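ALKF (Bacillus cereus, PDB 3ZBO) is of unknown enzymatic function but has affinity for branched DNA structures, probably including Holliday junctions, and is related to the HEAT-like repeat DNA glycosylases. Local coordinates at residues A[13-18]-A[49-54]; A[40-45]-A[70-75]; A[90-95]-A[103-108]; A[99-104]-A[127-132]; A[161-166]-A[199-204]. One frame throughout, in Å; residues are numbered along the deposited sequence.

Overall arrangement
The five contacts run along a single, mostly helical chain. Contacts 1 and 2 interleave in sequence and lie side by side, centres 8 Å apart, with Ile52 CD1 against Phe73 CE2 at 3.7 Å. Contact 2 in turn meets contacts 3 and 4 through Tyr72 CD2, which lies 3.5 Å from Val104 CG2. Contacts 3 and 4 are the closest pair, centres 7 Å apart: both use helix 98-110 and share Tyr103 and Val104. Contact 5 is the remote member, its centre 20 Å from that of contact 4 and 41 Å from that of contact 1, beyond the chain's centre. Contact 1 is a surface salt bridge and contact 5, partly buried, has a long one at its margin; contacts 2, 3 and 4 are buried.

Contact 1 of 5, residues A[13-18]-A[49-54]; sequences MQELEA and AKKIKL
The carboxylate of Glu15 is the one flat group that meets the other segment, and it is met at a single corner: Lys51 NZ lies 3.1 Å from Glu15 OE1 but 4.0 Å from Glu15 OE2. The ammonium therefore favours one oxygen and does not straddle the two, and this salt bridge is the whole of the direct contact between 13-18 and 49-54. The two side chains reach out from opposite directions. Glu15 CG stands anti to its own carbonyl carbon (chi1 -57°), and the chain beyond it is extended, carrying the carboxylate outward toward helix 46-52. Lys51 also starts beside its backbone N, but it bends at its third and fourth torsions before the ammonium arrives. With only 55 Å² buried, and with Lys51 exposed, the bridge lies at the surface; the helices themselves meet through apolar atoms about a turn away, at Ile48. Just past Lys51 the helix stops. Lys53 N still donates to Ala49 O at 2.9 Å, but Lys53 itself has positive phi, and its side chain turns back so that Lys53 NZ bonds Lys50 O at 2.7 Å, almost straight along the carbonyl (172°). Beneath this polar surface, apolar residues join the same helices to the rest of the fold: Leu16 of helix 9-19 leans on Ile48 of helix 46-52, Met13 touches Leu62 of helix 56-63 and Ala70 of helix 68-77, and Ile52 rests on Leu58 and Phe73 of those two helices.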
# COMPACT_ATOMS: atom_id res chain seq x y z
N MET A 13 -5.34 -7.07 21.74
CA MET A 13 -4.13 -6.33 22.09
C MET A 13 -3.18 -7.21 22.89
O MET A 13 -1.95 -7.21 22.66
CB MET A 13 -4.45 -5.07 22.83
CG MET A 13 -5.19 -3.96 22.03
SD MET A 13 -4.18 -3.46 20.57
CE MET A 13 -2.87 -2.54 21.32
N GLN A 14 -3.72 -8.03 23.79
CA GLN A 14 -2.79 -8.97 24.49
C GLN A 14 -2.15 -10.00 23.58
O GLN A 14 -0.90 -10.26 23.70
CB GLN A 14 -3.57 -9.69 25.60
CG GLN A 14 -3.72 -8.80 26.82
CD GLN A 14 -4.73 -9.33 27.81
OE1 GLN A 14 -4.72 -8.91 28.97
NE2 GLN A 14 -5.61 -10.27 27.39
N GLU A 15 -2.93 -10.57 22.66
CA GLU A 15 -2.44 -11.60 21.74
C GLU A 15 -1.38 -10.99 20.80
O GLU A 15 -0.35 -11.62 20.49
CB GLU A 15 -3.56 -12.26 20.97
CG GLU A 15 -4.63 -12.89 21.92
CD GLU A 15 -5.43 -14.04 21.31
OE1 GLU A 15 -5.34 -14.26 20.07
OE2 GLU A 15 -6.17 -14.73 22.09
N LEU A 16 -1.62 -9.76 20.33
CA LEU A 16 -0.63 -9.14 19.44
C LEU A 16 0.68 -8.82 20.17
O LEU A 16 1.76 -9.05 19.66
CB LEU A 16 -1.22 -7.85 18.83
CG LEU A 16 -2.33 -8.04 17.81
CD1 LEU A 16 -2.75 -6.63 17.32
CD2 LEU A 16 -1.91 -8.86 16.63
N GLU A 17 0.59 -8.35 21.38
CA GLU A 17 1.79 -8.03 22.19
C GLU A 17 2.55 -9.31 22.40
O GLU A 17 3.77 -9.31 22.28
CB GLU A 17 1.35 -7.43 23.52
CG GLU A 17 2.53 -7.09 24.36
CD GLU A 17 2.20 -6.06 25.43
OE1 GLU A 17 1.05 -6.01 25.88
OE2 GLU A 17 3.12 -5.31 25.82
N ALA A 18 1.84 -10.43 22.60
CA ALA A 18 2.57 -11.70 22.82
C ALA A 18 3.29 -12.19 21.60
O ALA A 18 4.28 -12.95 21.78
CB ALA A 18 1.59 -12.81 23.28
N ALA A 49 -6.89 -13.65 12.80
CA ALA A 49 -7.73 -13.08 11.78
C ALA A 49 -8.82 -14.13 11.39
O ALA A 49 -9.98 -13.77 11.12
CB ALA A 49 -6.89 -12.73 10.55
N LYS A 50 -8.42 -15.41 11.31
CA LYS A 50 -9.39 -16.47 10.95
C LYS A 50 -10.50 -16.56 12.03
O LYS A 50 -11.70 -16.80 11.68
CB LYS A 50 -8.69 -17.84 10.75
CG LYS A 50 -9.72 -18.95 10.31
CD LYS A 50 -9.14 -20.42 10.37
CE LYS A 50 -10.07 -21.40 11.18
NZ LYS A 50 -11.25 -21.95 10.46
N LYS A 51 -10.15 -16.30 13.28
CA LYS A 51 -11.17 -16.31 14.36
C LYS A 51 -12.18 -15.14 14.17
O LYS A 51 -13.42 -15.25 14.32
CB LYS A 51 -10.57 -16.24 15.78
CG LYS A 51 -9.71 -17.45 16.29
CD LYS A 51 -9.42 -17.34 17.83
CE LYS A 51 -7.93 -17.57 18.28
NZ LYS A 51 -7.19 -16.25 18.55
N ILE A 52 -11.64 -13.98 13.81
CA ILE A 52 -12.46 -12.77 13.86
C ILE A 52 -13.27 -12.51 12.61
O ILE A 52 -14.41 -12.03 12.69
CB ILE A 52 -11.54 -11.55 14.21
CG1 ILE A 52 -11.01 -11.71 15.62
CG2 ILE A 52 -12.33 -10.21 13.94
CD1 ILE A 52 -9.84 -10.75 15.93
N LYS A 53 -12.68 -12.81 11.46
CA LYS A 53 -13.20 -12.61 10.12
C LYS A 53 -13.31 -11.11 9.95
O LYS A 53 -12.25 -10.46 10.02
CB LYS A 53 -14.51 -13.37 9.83
CG LYS A 53 -14.32 -14.92 9.72
CD LYS A 53 -15.53 -15.68 10.30
CE LYS A 53 -15.35 -17.20 10.13
NZ LYS A 53 -14.22 -17.65 11.05
N LEU A 54 -14.51 -10.57 9.75
CA LEU A 54 -14.69 -9.11 9.58
C LEU A 54 -15.35 -8.52 10.85
O LEU A 54 -16.31 -9.11 11.43
CB LEU A 54 -15.46 -8.73 8.28
CG LEU A 54 -14.89 -9.30 6.92
CD1 LEU A 54 -15.33 -8.46 5.75
CD2 LEU A 54 -13.32 -9.38 6.80

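Contact 2 of 5, residues A[40-45]-A[70-75]; sequences VATGAM and AMYFAG
Tyr72 and Phe73, the rings that receive Thr42 and Met45, ride on a helix whose bond from Ala74 N to Ala70 O, 2.8 Å, is the shortest polar bond within the two segments. Thr42 and Met45 are themselves drawn into one turn by Met45 N donating to Thr42 O at 2.9 Å. The methyl CG2 of Thr42 sits over one face of the Tyr72 ring, 3.5 Å from Tyr72 CZ, its side chain at about a right angle to the tyrosine. Met45 takes a different route: extended beyond CG (chi2 174°), it slides past Phe73 in the opposite sense and carries its sulfur between the rings. Met45 SD approaches Tyr72 obliquely, 3.6 Å from Tyr72 CD1, and lies at the edge of Phe73, 5.3 Å from the ring centroid. Both are Met-aromatic contacts. The phenol oxygen of Tyr72 is hydrogen-bonded to the Arg240 carbonyl near the C-terminus. The loop before helix 46-52 is thus closed onto helix 68-77, whose Phe73 also packs on Leu16 of helix 9-19, Leu62 of helix 56-63 and Ile48 of helix 46-52, while Tyr72 rests on Val104 of helix 98-110.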
# COMPACT_ATOMS: atom_id res chain seq x y z
N VAL A 40 5.05 -7.41 15.10
CA VAL A 40 4.41 -8.70 14.80
C VAL A 40 4.57 -9.10 13.34
O VAL A 40 4.17 -8.36 12.45
CB VAL A 40 2.88 -8.65 15.14
CG1 VAL A 40 2.19 -9.99 14.81
CG2 VAL A 40 2.67 -8.24 16.61
N ALA A 41 5.20 -10.26 13.02
CA ALA A 41 5.30 -10.65 11.64
C ALA A 41 3.91 -10.93 11.15
O ALA A 41 3.10 -11.56 11.86
CB ALA A 41 6.08 -11.93 11.55
N THR A 42 3.60 -10.48 9.93
CA THR A 42 2.22 -10.59 9.42
C THR A 42 1.69 -12.02 9.37
O THR A 42 0.52 -12.26 9.63
CB THR A 42 1.98 -9.86 8.13
OG1 THR A 42 2.75 -10.46 7.09
CG2 THR A 42 2.34 -8.34 8.27
N GLY A 43 2.54 -13.01 9.08
CA GLY A 43 1.94 -14.35 8.97
C GLY A 43 1.45 -14.83 10.34
O GLY A 43 0.55 -15.72 10.42
N ALA A 44 2.03 -14.29 11.40
CA ALA A 44 1.63 -14.66 12.76
C ALA A 44 0.21 -14.18 13.07
O ALA A 44 -0.41 -14.67 14.00
CB ALA A 44 2.65 -14.17 13.83
N MET A 45 -0.33 -13.27 12.25
CA MET A 45 -1.70 -12.84 12.45
C MET A 45 -2.80 -13.75 11.91
O MET A 45 -3.95 -13.54 12.28
CB MET A 45 -1.87 -11.41 11.83
CG MET A 45 -0.93 -10.46 12.54
SD MET A 45 -1.05 -8.82 11.63
CE MET A 45 0.02 -7.81 12.61
N ALA A 70 -1.31 -3.15 15.74
CA ALA A 70 -2.78 -3.16 15.89
C ALA A 70 -3.48 -2.50 14.71
O ALA A 70 -4.57 -2.96 14.30
CB ALA A 70 -3.18 -2.38 17.18
N MET A 71 -2.85 -1.45 14.22
CA MET A 71 -3.42 -0.78 13.05
C MET A 71 -3.37 -1.65 11.76
O MET A 71 -4.32 -1.66 10.97
CB MET A 71 -2.71 0.53 12.76
CG MET A 71 -2.92 1.54 13.86
SD MET A 71 -1.75 2.91 13.83
CE MET A 71 -2.60 4.01 12.66
N TYR A 72 -2.25 -2.37 11.57
CA TYR A 72 -2.16 -3.35 10.50
C TYR A 72 -3.24 -4.40 10.65
O TYR A 72 -3.92 -4.73 9.66
CB TYR A 72 -0.69 -3.92 10.49
CG TYR A 72 -0.53 -4.76 9.25
CD1 TYR A 72 -0.97 -6.09 9.23
CD2 TYR A 72 0.14 -4.29 8.15
CE1 TYR A 72 -0.80 -6.83 8.05
CE2 TYR A 72 0.26 -5.02 6.95
CZ TYR A 72 -0.17 -6.31 6.94
OH TYR A 72 -0.06 -7.03 5.74
N PHE A 73 -3.41 -4.93 11.85
CA PHE A 73 -4.38 -5.98 12.01
C PHE A 73 -5.80 -5.41 11.80
O PHE A 73 -6.67 -6.09 11.24
CB PHE A 73 -4.23 -6.58 13.44
CG PHE A 73 -5.06 -7.77 13.65
CD1 PHE A 73 -4.76 -8.90 12.96
CD2 PHE A 73 -6.17 -7.72 14.47
CE1 PHE A 73 -5.60 -10.06 13.07
CE2 PHE A 73 -6.97 -8.91 14.61
CZ PHE A 73 -6.66 -10.03 13.90
N ALA A 74 -6.05 -4.16 12.23
CA ALA A 74 -7.38 -3.55 12.00
C ALA A 74 -7.68 -3.58 10.50
O ALA A 74 -8.79 -3.86 10.07
CB ALA A 74 -7.32 -2.14 12.46
N GLY A 75 -6.65 -3.28 9.65
CA GLY A 75 -6.95 -3.38 8.19
C GLY A 75 -7.38 -4.79 7.77
O GLY A 75 -8.25 -4.89 6.91

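Contact 3 of 5, residues A[90-95]-A[103-108]; sequences RWIDGA and YVVAVT
Val105 is the bump of this contact, entering a hollow lined by Trp91, Ile92 and Ala95. Its two methyls divide the work. Val105 CG2 fits between the Trp91 carbonyl, 3.9 Å from Trp91 O, and the methyl just beyond the helix, 4.0 Å from Ala95 CB, with Trp91 CB closing that side. Val105 CG1 takes the other flank, 4.0 Å from Ile92 CD1. Ile92 crosses the valine at about a right angle; with CG1 anti to the backbone N (chi1 -161°), its branch swings its far methyl over to the valine. The two helices follow each other in the chain and pack side by side as an antiparallel helical hairpin, crossing at -160° with axes 9.8 Å apart, a pairing in keeping with the HEAT-like repeat relatives of this protein. Further along, the Trp91 indole reaches Thr108, its CZ3 4.2 Å from Thr108 OG1 in an oblique approach. That hydroxyl bonds Val104 O at 3.0 Å from above the carbonyl plane, sharing the acceptor with Thr108 N, and is also bonded to Arg240. The indole also stacks on the Tyr63 ring, and its NE1 bonds Glu60, both of helix 56-63.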
# COMPACT_ATOMS: atom_id res chain seq x y z
N ARG A 90 -10.58 9.34 7.56
CA ARG A 90 -10.06 9.23 8.92
C ARG A 90 -8.84 8.33 9.03
O ARG A 90 -7.85 8.66 9.69
CB ARG A 90 -11.13 8.69 9.92
CG ARG A 90 -12.29 9.67 10.07
CD ARG A 90 -13.31 9.20 11.18
NE ARG A 90 -13.94 7.95 10.77
CZ ARG A 90 -13.57 6.68 11.11
NH1 ARG A 90 -12.51 6.40 11.89
NH2 ARG A 90 -14.23 5.67 10.58
N TRP A 91 -8.93 7.22 8.34
CA TRP A 91 -7.83 6.23 8.46
C TRP A 91 -6.56 6.85 7.82
O TRP A 91 -5.48 6.77 8.39
CB TRP A 91 -8.20 4.91 7.74
CG TRP A 91 -9.05 4.01 8.64
CD1 TRP A 91 -10.13 4.38 9.38
CD2 TRP A 91 -8.96 2.59 8.70
NE1 TRP A 91 -10.67 3.22 10.00
CE2 TRP A 91 -9.92 2.15 9.63
CE3 TRP A 91 -8.09 1.67 8.13
CZ2 TRP A 91 -10.12 0.77 9.94
CZ3 TRP A 91 -8.22 0.26 8.52
CH2 TRP A 91 -9.19 -0.11 9.46
N ILE A 92 -6.69 7.51 6.64
CA ILE A 92 -5.46 8.05 6.08
C ILE A 92 -4.90 9.17 6.95
O ILE A 92 -3.67 9.35 7.02
CB ILE A 92 -5.64 8.46 4.61
CG1 ILE A 92 -4.29 8.58 3.86
CG2 ILE A 92 -6.38 9.86 4.47
CD1 ILE A 92 -3.48 7.23 3.79
N ASP A 93 -5.76 9.92 7.65
CA ASP A 93 -5.22 10.96 8.55
C ASP A 93 -4.39 10.37 9.65
O ASP A 93 -3.52 11.05 10.13
CB ASP A 93 -6.37 11.76 9.20
CG ASP A 93 -7.04 12.73 8.22
OD1 ASP A 93 -6.53 13.02 7.15
OD2 ASP A 93 -8.14 13.25 8.59
N GLY A 94 -4.64 9.11 10.04
CA GLY A 94 -3.83 8.48 11.05
C GLY A 94 -2.65 7.64 10.57
O GLY A 94 -1.89 7.14 11.38
N ALA A 95 -2.47 7.64 9.24
CA ALA A 95 -1.42 6.80 8.69
C ALA A 95 -0.12 7.61 8.65
O ALA A 95 0.23 8.25 7.64
CB ALA A 95 -1.85 6.42 7.26
N TYR A 103 0.52 -0.05 2.94
CA TYR A 103 0.28 -1.48 3.14
C TYR A 103 -0.95 -1.76 4.04
O TYR A 103 -1.40 -2.91 4.16
CB TYR A 103 1.52 -2.14 3.75
CG TYR A 103 2.79 -1.89 3.01
CD1 TYR A 103 2.83 -1.72 1.60
CD2 TYR A 103 3.97 -1.77 3.75
CE1 TYR A 103 4.09 -1.53 0.95
CE2 TYR A 103 5.16 -1.53 3.10
CZ TYR A 103 5.18 -1.40 1.76
OH TYR A 103 6.40 -1.11 1.19
N VAL A 104 -1.57 -0.71 4.59
CA VAL A 104 -2.75 -0.87 5.47
C VAL A 104 -3.93 -0.08 4.89
O VAL A 104 -4.85 -0.68 4.31
CB VAL A 104 -2.48 -0.39 6.89
CG1 VAL A 104 -3.77 -0.59 7.74
CG2 VAL A 104 -1.35 -1.18 7.50
N VAL A 105 -3.87 1.26 4.82
CA VAL A 105 -5.00 1.98 4.30
C VAL A 105 -5.21 1.75 2.81
O VAL A 105 -6.35 1.50 2.40
CB VAL A 105 -4.79 3.48 4.61
CG1 VAL A 105 -6.06 4.26 4.15
CG2 VAL A 105 -4.61 3.73 6.16
N ALA A 106 -4.15 1.81 1.99
CA ALA A 106 -4.35 1.62 0.53
C ALA A 106 -4.86 0.18 0.26
O ALA A 106 -5.62 -0.00 -0.71
CB ALA A 106 -3.02 1.82 -0.18
N VAL A 107 -4.41 -0.81 1.05
CA VAL A 107 -4.83 -2.18 0.73
C VAL A 107 -6.31 -2.32 1.17
O VAL A 107 -7.09 -2.90 0.38
CB VAL A 107 -3.93 -3.17 1.46
CG1 VAL A 107 -4.43 -4.60 1.20
CG2 VAL A 107 -2.46 -3.07 1.07
N THR A 108 -6.69 -1.81 2.34
CA THR A 108 -8.11 -1.85 2.73
C THR A 108 -8.96 -1.12 1.67
O THR A 108 -9.96 -1.61 1.22
CB THR A 108 -8.23 -1.22 4.05
OG1 THR A 108 -7.44 -1.97 5.00
CG2 THR A 108 -9.68 -1.28 4.55

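Contact 4 of 5, residues A[99-104]-A[127-132]; sequences MLSDYV and DELKMS
Asp102 and Ser132 meet oxygen to oxygen: Ser132 OG donates to Asp102 OD1 at 2.6 Å, approaching on the syn side and somewhat out of the carboxylate plane. Ser101 grips the same oxygen from a different direction. Its OG, 2.8 Å from Asp102 OD1, stands well above the carboxylate plane (57°), so the aspartate oxygen is held by two hydroxyls, one from its own helix and one from across the contact. The first torsions set this up. Ser132 OG stands anti to its backbone N (chi1 -171°) and is thereby aimed at helix 98-110, whereas Ser101 OG, between its backbone N and carbonyl carbon, reaches over the carboxylate of the next residue. Ser101 also packs against Leu129: Ser101 CB lies 3.5 Å from Leu129 O, and Ser101 OG 3.8 Å from the methyl Leu129 CD2. The three polar side chains are buried, and each serine hydroxyl has a carbonyl as a second partner, Tyr98 O for Ser101 and Arg172 O for Ser132, so its single proton must be shared between that carbonyl and Asp102 OD1. Asp127, the N-cap of helix 128-144, fixes the first turn by accepting from Lys130 N at 2.9 Å through the anti lone pair of OD1. A wider pi-type turn at 101-104 interrupts the regular spacing of the facing helix. The two segment axes run nearly parallel, 12° apart at 8.7 Å. Such parallel alignment of helices, separated in the chain by the intervening helix 115-124, is consistent with the stacked helical layers of a HEAT-like repeat fold.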
# COMPACT_ATOMS: atom_id res chain seq x y z
N MET A 99 4.28 2.64 5.81
CA MET A 99 3.77 1.26 5.85
C MET A 99 2.31 1.35 6.13
O MET A 99 1.54 0.45 5.69
CB MET A 99 4.43 0.50 6.99
CG MET A 99 5.92 0.23 6.66
SD MET A 99 6.73 -0.83 7.93
CE MET A 99 6.27 -2.39 7.26
N LEU A 100 1.85 2.33 6.90
CA LEU A 100 0.41 2.52 7.13
C LEU A 100 -0.31 3.02 5.87
O LEU A 100 -1.39 2.49 5.51
CB LEU A 100 0.16 3.48 8.34
CG LEU A 100 0.50 2.79 9.64
CD1 LEU A 100 0.56 3.89 10.69
CD2 LEU A 100 -0.63 1.76 10.07
N SER A 101 0.23 4.08 5.20
CA SER A 101 -0.47 4.56 4.06
C SER A 101 -0.55 3.50 2.96
O SER A 101 -1.59 3.37 2.29
CB SER A 101 0.16 5.86 3.52
OG SER A 101 1.53 5.62 3.19
N ASP A 102 0.55 2.76 2.75
CA ASP A 102 0.69 1.97 1.48
C ASP A 102 0.24 0.52 1.74
O ASP A 102 -0.36 -0.06 0.81
CB ASP A 102 2.13 1.92 1.04
CG ASP A 102 2.73 3.30 0.71
OD1 ASP A 102 2.03 4.33 0.78
OD2 ASP A 102 3.95 3.23 0.45
N TYR A 103 0.52 -0.05 2.94
CA TYR A 103 0.28 -1.48 3.14
C TYR A 103 -0.95 -1.76 4.04
O TYR A 103 -1.40 -2.91 4.16
CB TYR A 103 1.52 -2.14 3.75
CG TYR A 103 2.79 -1.89 3.01
CD1 TYR A 103 2.83 -1.72 1.60
CD2 TYR A 103 3.97 -1.77 3.75
CE1 TYR A 103 4.09 -1.53 0.95
CE2 TYR A 103 5.16 -1.53 3.10
CZ TYR A 103 5.18 -1.40 1.76
OH TYR A 103 6.40 -1.11 1.19
N VAL A 104 -1.57 -0.71 4.59
CA VAL A 104 -2.75 -0.87 5.47
C VAL A 104 -3.93 -0.08 4.89
O VAL A 104 -4.85 -0.68 4.31
CB VAL A 104 -2.48 -0.39 6.89
CG1 VAL A 104 -3.77 -0.59 7.74
CG2 VAL A 104 -1.35 -1.18 7.50
N ASP A 127 -0.53 15.90 -0.67
CA ASP A 127 0.04 15.51 0.61
C ASP A 127 0.78 14.20 0.45
O ASP A 127 0.23 13.30 -0.18
CB ASP A 127 -1.14 15.37 1.62
CG ASP A 127 -0.70 14.71 2.86
OD1 ASP A 127 -0.67 13.44 3.00
OD2 ASP A 127 -0.30 15.46 3.77
N GLU A 128 2.06 14.20 0.88
CA GLU A 128 3.00 13.07 0.59
C GLU A 128 2.32 11.72 0.84
O GLU A 128 2.32 10.83 -0.09
CB GLU A 128 4.28 13.22 1.48
CG GLU A 128 5.23 12.03 1.26
CD GLU A 128 6.58 12.31 1.81
OE1 GLU A 128 6.70 13.35 2.58
OE2 GLU A 128 7.52 11.57 1.66
N LEU A 129 1.86 11.47 2.06
CA LEU A 129 1.46 10.10 2.33
C LEU A 129 0.07 9.81 1.81
O LEU A 129 -0.23 8.61 1.45
CB LEU A 129 1.46 9.88 3.84
CG LEU A 129 2.85 9.88 4.48
CD1 LEU A 129 2.80 9.84 5.98
CD2 LEU A 129 3.62 8.64 3.99
N LYS A 130 -0.81 10.82 1.69
CA LYS A 130 -2.08 10.54 1.01
C LYS A 130 -1.89 10.19 -0.49
O LYS A 130 -2.50 9.22 -1.00
CB LYS A 130 -3.05 11.76 1.03
CG LYS A 130 -3.65 11.94 2.31
CD LYS A 130 -4.79 13.05 2.11
CE LYS A 130 -5.13 13.62 3.48
NZ LYS A 130 -6.26 14.57 3.08
N MET A 131 -0.96 10.92 -1.13
CA MET A 131 -0.68 10.58 -2.52
C MET A 131 -0.04 9.21 -2.59
O MET A 131 -0.35 8.48 -3.51
CB MET A 131 0.29 11.60 -3.18
CG MET A 131 -0.48 12.96 -3.23
SD MET A 131 0.47 14.18 -4.21
CE MET A 131 1.96 14.44 -3.23
N SER A 132 0.88 8.92 -1.67
CA SER A 132 1.50 7.55 -1.67
C SER A 132 0.41 6.48 -1.55
O SER A 132 0.47 5.45 -2.26
CB SER A 132 2.47 7.44 -0.48
OG SER A 132 3.19 6.22 -0.64

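Contact 5 of 5, residues A[161-166]-A[199-204]; sequences MVKDTI and AKEVGI
Glu201 and Val202 of 199-204 face Lys163 and Ile166, near the C-terminal end of helix 152-165. The segment opens with Ala199, whose side chain packs away from this contact against helix 219-228 and whose carbonyl O accepts from Gly203 N at 3.0 Å, the final turn of helix 192-202. Glu201 follows on the facing side. Extended beyond CG, it crosses Lys163 at a slant and lays its OE1 alongside the lysine's aliphatic chain, 3.4 Å from Lys163 CD. The lysine bends at its third torsion (chi3 88°), and Lys163 NZ stays 3.9 Å from Glu201 OE1, a long salt bridge. Val202 then supplies the apolar half. Its CG1 is 3.8 Å from Ile166 CG2, the two side chains crossing at about a right angle, while Val202 CG2 comes down on the backbone, 3.9 Å from Lys163 CA. The Val202 carbonyl is bonded to NE2 of His167, one residue beyond the opposing segment. At Gly203 the chain leaves the helix with positive phi, and Ile204 turns toward Leu216 and Asn218 of strand 215-218. In 161-166, Val162 and Ile166 also rest on Met177 of helix 171-187. The chemistry is therefore split: a valine and an isoleucine make the buried apolar part, and the lysine and glutamate fringe it with a loose ionic pair. Glu197 has a carboxylate close to that of Glu201; Lys163, itself also in a long, weak ion pair with Glu160, may offset a little of that negative charge.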
# COMPACT_ATOMS: atom_id res chain seq x y z
N MET A 161 1.86 11.32 -16.03
CA MET A 161 2.03 12.11 -14.83
C MET A 161 3.24 11.60 -14.03
O MET A 161 4.06 12.38 -13.55
CB MET A 161 0.76 12.09 -14.02
CG MET A 161 0.86 12.89 -12.79
SD MET A 161 1.03 14.64 -13.10
CE MET A 161 -0.29 14.90 -14.28
N VAL A 162 3.38 10.29 -13.94
CA VAL A 162 4.55 9.78 -13.27
C VAL A 162 5.84 10.19 -14.03
O VAL A 162 6.78 10.72 -13.43
CB VAL A 162 4.52 8.22 -13.17
CG1 VAL A 162 5.89 7.68 -12.63
CG2 VAL A 162 3.40 7.78 -12.27
N LYS A 163 5.90 10.01 -15.36
CA LYS A 163 7.06 10.45 -16.15
C LYS A 163 7.40 11.94 -15.88
O LYS A 163 8.58 12.28 -15.67
CB LYS A 163 6.77 10.28 -17.66
CG LYS A 163 7.94 10.70 -18.59
CD LYS A 163 7.47 10.59 -20.05
CE LYS A 163 6.82 11.88 -20.45
NZ LYS A 163 6.95 12.09 -21.94
N ASP A 164 6.37 12.76 -15.87
CA ASP A 164 6.59 14.21 -15.85
C ASP A 164 6.94 14.70 -14.48
O ASP A 164 7.65 15.76 -14.38
CB ASP A 164 5.37 14.95 -16.32
CG ASP A 164 5.15 14.81 -17.85
OD1 ASP A 164 6.05 14.45 -18.58
OD2 ASP A 164 3.97 15.01 -18.27
N THR A 165 6.58 13.96 -13.41
CA THR A 165 6.61 14.56 -12.08
C THR A 165 7.22 13.70 -10.97
O THR A 165 7.50 14.22 -9.84
CB THR A 165 5.23 14.96 -11.54
OG1 THR A 165 4.39 13.79 -11.24
CG2 THR A 165 4.41 15.84 -12.58
N ILE A 166 7.58 12.47 -11.29
CA ILE A 166 8.17 11.63 -10.22
C ILE A 166 9.44 12.22 -9.54
O ILE A 166 9.62 12.15 -8.31
CB ILE A 166 8.39 10.17 -10.72
CG1 ILE A 166 8.74 9.27 -9.54
CG2 ILE A 166 9.55 10.11 -11.80
CD1 ILE A 166 8.63 7.72 -9.91
N ALA A 199 9.37 3.75 -18.00
CA ALA A 199 10.42 3.34 -17.01
C ALA A 199 11.81 3.68 -17.50
O ALA A 199 12.62 4.17 -16.70
CB ALA A 199 10.31 1.87 -16.63
N LYS A 200 12.09 3.43 -18.78
CA LYS A 200 13.39 3.81 -19.34
C LYS A 200 13.60 5.31 -19.26
O LYS A 200 14.73 5.76 -18.90
CB LYS A 200 13.39 3.35 -20.79
CG LYS A 200 14.73 3.63 -21.44
CD LYS A 200 14.74 3.09 -22.87
CE LYS A 200 16.15 3.09 -23.47
NZ LYS A 200 15.95 3.04 -24.95
N GLU A 201 12.56 6.09 -19.56
CA GLU A 201 12.67 7.59 -19.51
C GLU A 201 12.92 8.07 -18.09
O GLU A 201 13.72 9.00 -17.90
CB GLU A 201 11.43 8.27 -20.11
CG GLU A 201 11.42 8.00 -21.59
CD GLU A 201 10.37 8.73 -22.38
OE1 GLU A 201 10.14 9.91 -22.11
OE2 GLU A 201 9.85 8.10 -23.34
N VAL A 202 12.23 7.43 -17.10
CA VAL A 202 12.35 7.84 -15.72
C VAL A 202 13.73 7.49 -15.15
O VAL A 202 14.34 8.29 -14.42
CB VAL A 202 11.18 7.18 -14.94
CG1 VAL A 202 11.44 7.26 -13.46
CG2 VAL A 202 9.92 7.95 -15.21
N GLY A 203 14.22 6.31 -15.43
CA GLY A 203 15.51 5.92 -14.96
C GLY A 203 15.49 5.64 -13.46
O GLY A 203 14.46 5.31 -12.90
N ILE A 204 16.62 5.84 -12.80
CA ILE A 204 16.71 5.59 -11.38
C ILE A 204 15.93 6.67 -10.59
O ILE A 204 16.02 7.87 -10.88
CB ILE A 204 18.17 5.69 -10.88
CG1 ILE A 204 19.04 4.60 -11.58
CG2 ILE A 204 18.28 5.55 -9.35
CD1 ILE A 204 18.56 3.18 -11.20